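Local coordinates for transcriptional regulatory protein FixJ (Sinorhizobium meliloti, PDB 1DCK), which acts, once activated by FixL, as a DNA-binding transcription activator that induces the nitrogen-fixation genes nifA and fixK, at residues 82-87 and 103-108. The protein carries 2 engineered substitutions. Sequence-based numbering, arbitrary orientation.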
loop_
_atom_site.group_PDB
_atom_site.type_symbol
_atom_site.label_atom_id
_atom_site.label_comp_id
_atom_site.label_asym_id
_atom_site.label_seq_id
_atom_site.Cartn_x
_atom_site.Cartn_y
_atom_site.Cartn_z
ATOM N N THR A 82 -8.826 0.005 -3.519
ATOM C CA THR A 82 -9.506 -0.023 -4.805
ATOM C C THR A 82 -10.691 0.927 -4.857
ATOM O O THR A 82 -11.283 1.267 -3.824
ATOM C CB THR A 82 -9.968 -1.466 -5.128
ATOM O OG1 THR A 82 -10.828 -1.932 -4.075
ATOM C CG2 THR A 82 -8.744 -2.414 -5.198
ATOM N N GLY A 83 -11.012 1.366 -6.074
ATOM C CA GLY A 83 -12.127 2.272 -6.269
ATOM C C GLY A 83 -13.455 1.717 -5.792
ATOM O O GLY A 83 -13.678 0.507 -5.771
ATOM N N HIS A 84 -14.333 2.620 -5.378
ATOM C CA HIS A 84 -15.652 2.248 -4.896
ATOM C C HIS A 84 -16.379 1.336 -5.888
ATOM O O HIS A 84 -16.515 1.672 -7.071
ATOM C CB HIS A 84 -16.492 3.500 -4.624
ATOM C CG HIS A 84 -17.858 3.197 -4.094
ATOM N ND1 HIS A 84 -18.070 2.702 -2.825
ATOM C CD2 HIS A 84 -19.078 3.262 -4.684
ATOM C CE1 HIS A 84 -19.362 2.470 -2.656
ATOM N NE2 HIS A 84 -19.995 2.801 -3.769
ATOM N N GLY A 85 -16.782 0.160 -5.406
ATOM C CA GLY A 85 -17.503 -0.801 -6.224
ATOM C C GLY A 85 -16.775 -1.314 -7.455
ATOM O O GLY A 85 -17.420 -1.731 -8.412
ATOM N N ASP A 86 -15.443 -1.247 -7.462
ATOM C CA ASP A 86 -14.656 -1.734 -8.610
ATOM C C ASP A 86 -14.206 -3.178 -8.336
ATOM O O ASP A 86 -13.157 -3.402 -7.730
ATOM C CB ASP A 86 -13.438 -0.828 -8.854
ATOM C CG ASP A 86 -12.729 -1.122 -10.181
ATOM O OD1 ASP A 86 -13.014 -2.164 -10.812
ATOM O OD2 ASP A 86 -11.875 -0.299 -10.599
ATOM N N VAL A 87 -15.003 -4.142 -8.790
ATOM C CA VAL A 87 -14.704 -5.551 -8.585
ATOM C C VAL A 87 -13.484 -6.081 -9.353
ATOM O O VAL A 87 -12.653 -6.780 -8.770
ATOM C CB VAL A 87 -15.932 -6.438 -8.908
ATOM C CG1 VAL A 87 -15.620 -7.889 -8.636
ATOM C CG2 VAL A 87 -17.153 -5.978 -8.116
ATOM N N GLU A 103 -11.722 -1.235 0.055
ATOM C CA GLU A 103 -12.605 -0.458 -0.803
ATOM C C GLU A 103 -12.803 0.909 -0.161
ATOM O O GLU A 103 -13.025 1.010 1.045
ATOM C CB GLU A 103 -13.959 -1.190 -0.946
ATOM C CG GLU A 103 -14.833 -0.713 -2.121
ATOM C CD GLU A 103 -16.129 -1.523 -2.265
ATOM O OE1 GLU A 103 -16.260 -2.590 -1.623
ATOM O OE2 GLU A 103 -17.019 -1.084 -3.018
ATOM N N LYS A 104 -12.591 1.963 -0.939
ATOM C CA LYS A 104 -12.791 3.318 -0.432
ATOM C C LYS A 104 -14.212 3.812 -0.779
ATOM O O LYS A 104 -14.874 3.221 -1.629
ATOM C CB LYS A 104 -11.726 4.271 -0.979
ATOM C CG LYS A 104 -11.547 4.321 -2.489
ATOM C CD LYS A 104 -10.566 5.447 -2.804
ATOM C CE LYS A 104 -10.251 5.578 -4.282
ATOM N NZ LYS A 104 -9.215 6.643 -4.489
ATOM N N PRO A 105 -14.781 4.714 0.048
ATOM C CA PRO A 105 -14.213 5.299 1.272
ATOM C C PRO A 105 -14.120 4.184 2.324
ATOM O O PRO A 105 -14.902 3.234 2.275
ATOM C CB PRO A 105 -15.271 6.326 1.696
ATOM C CG PRO A 105 -16.036 6.611 0.389
ATOM C CD PRO A 105 -16.125 5.246 -0.219
ATOM N N PHE A 106 -13.194 4.319 3.271
ATOM C CA PHE A 106 -12.999 3.320 4.325
ATOM C C PHE A 106 -12.863 3.968 5.687
ATOM O O PHE A 106 -12.495 5.131 5.779
ATOM C CB PHE A 106 -11.743 2.487 4.039
ATOM C CG PHE A 106 -10.521 3.315 3.768
ATOM C CD1 PHE A 106 -9.805 3.904 4.818
ATOM C CD2 PHE A 106 -10.097 3.534 2.469
ATOM C CE1 PHE A 106 -8.694 4.698 4.574
ATOM C CE2 PHE A 106 -8.970 4.339 2.206
ATOM C CZ PHE A 106 -8.273 4.917 3.262
ATOM N N GLU A 107 -13.136 3.194 6.736
ATOM C CA GLU A 107 -13.029 3.664 8.113
ATOM C C GLU A 107 -11.569 3.481 8.548
ATOM O O GLU A 107 -10.948 2.454 8.261
ATOM C CB GLU A 107 -13.937 2.827 9.018
ATOM C CG GLU A 107 -14.329 3.490 10.323
ATOM C CD GLU A 107 -15.588 4.324 10.179
ATOM O OE1 GLU A 107 -16.692 3.734 10.200
ATOM O OE2 GLU A 107 -15.478 5.561 10.027
ATOM N N ASP A 108 -11.027 4.476 9.235
ATOM C CA ASP A 108 -9.643 4.415 9.702
ATOM C C ASP A 108 -9.369 3.087 10.415
ATOM O O ASP A 108 -8.332 2.439 10.214
ATOM C CB ASP A 108 -9.369 5.550 10.683
ATOM C CG ASP A 108 -9.582 6.920 10.074
ATOM O OD1 ASP A 108 -9.748 7.038 8.827
ATOM O OD2 ASP A 108 -9.579 7.889 10.866
#
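In this CheY-like receiver domain, the ends of strands 78-82 and 100-103 pair in parallel at Thr82 and Glu103, beside the phosphoacceptor pocket. Just past that bridge, Lys104 N bonds to Thr82 O at 3.2 Å, with an N-H...O angle of 168°. Lys104 CG stands between the backbone N and the carbonyl carbon (chi1 53°), which puts it 3.3 Å from Thr82 O. Gly83 to Asp86 make a type II turn whose positive-phi residue is Gly85. With CG anti to the backbone N (chi1 -163°), Glu103 reaches across to this turn, its OE2 accepting Gly85 N on the anti side at 2.7 Å, somewhat out of the carboxylate plane. Without the carboxylate, as with an alanine here, Gly85 N would probably lose this acceptor and the turn be freer to shift. The His84 ring meets Lys104 O edge-on, through a weak ND1 bond of 3.5 Å. Lys104 NZ forms long, weak ion pairs with Asp54, the predicted phosphorylation site and a magnesium ligand, and with Glu12; a manganese ion is bound nearby. From the C-terminal ends of the outermost strand 100-103 and its neighbour 78-82, loops lead to helices 108-119 and 87-95, the latter N-capped by Asp86.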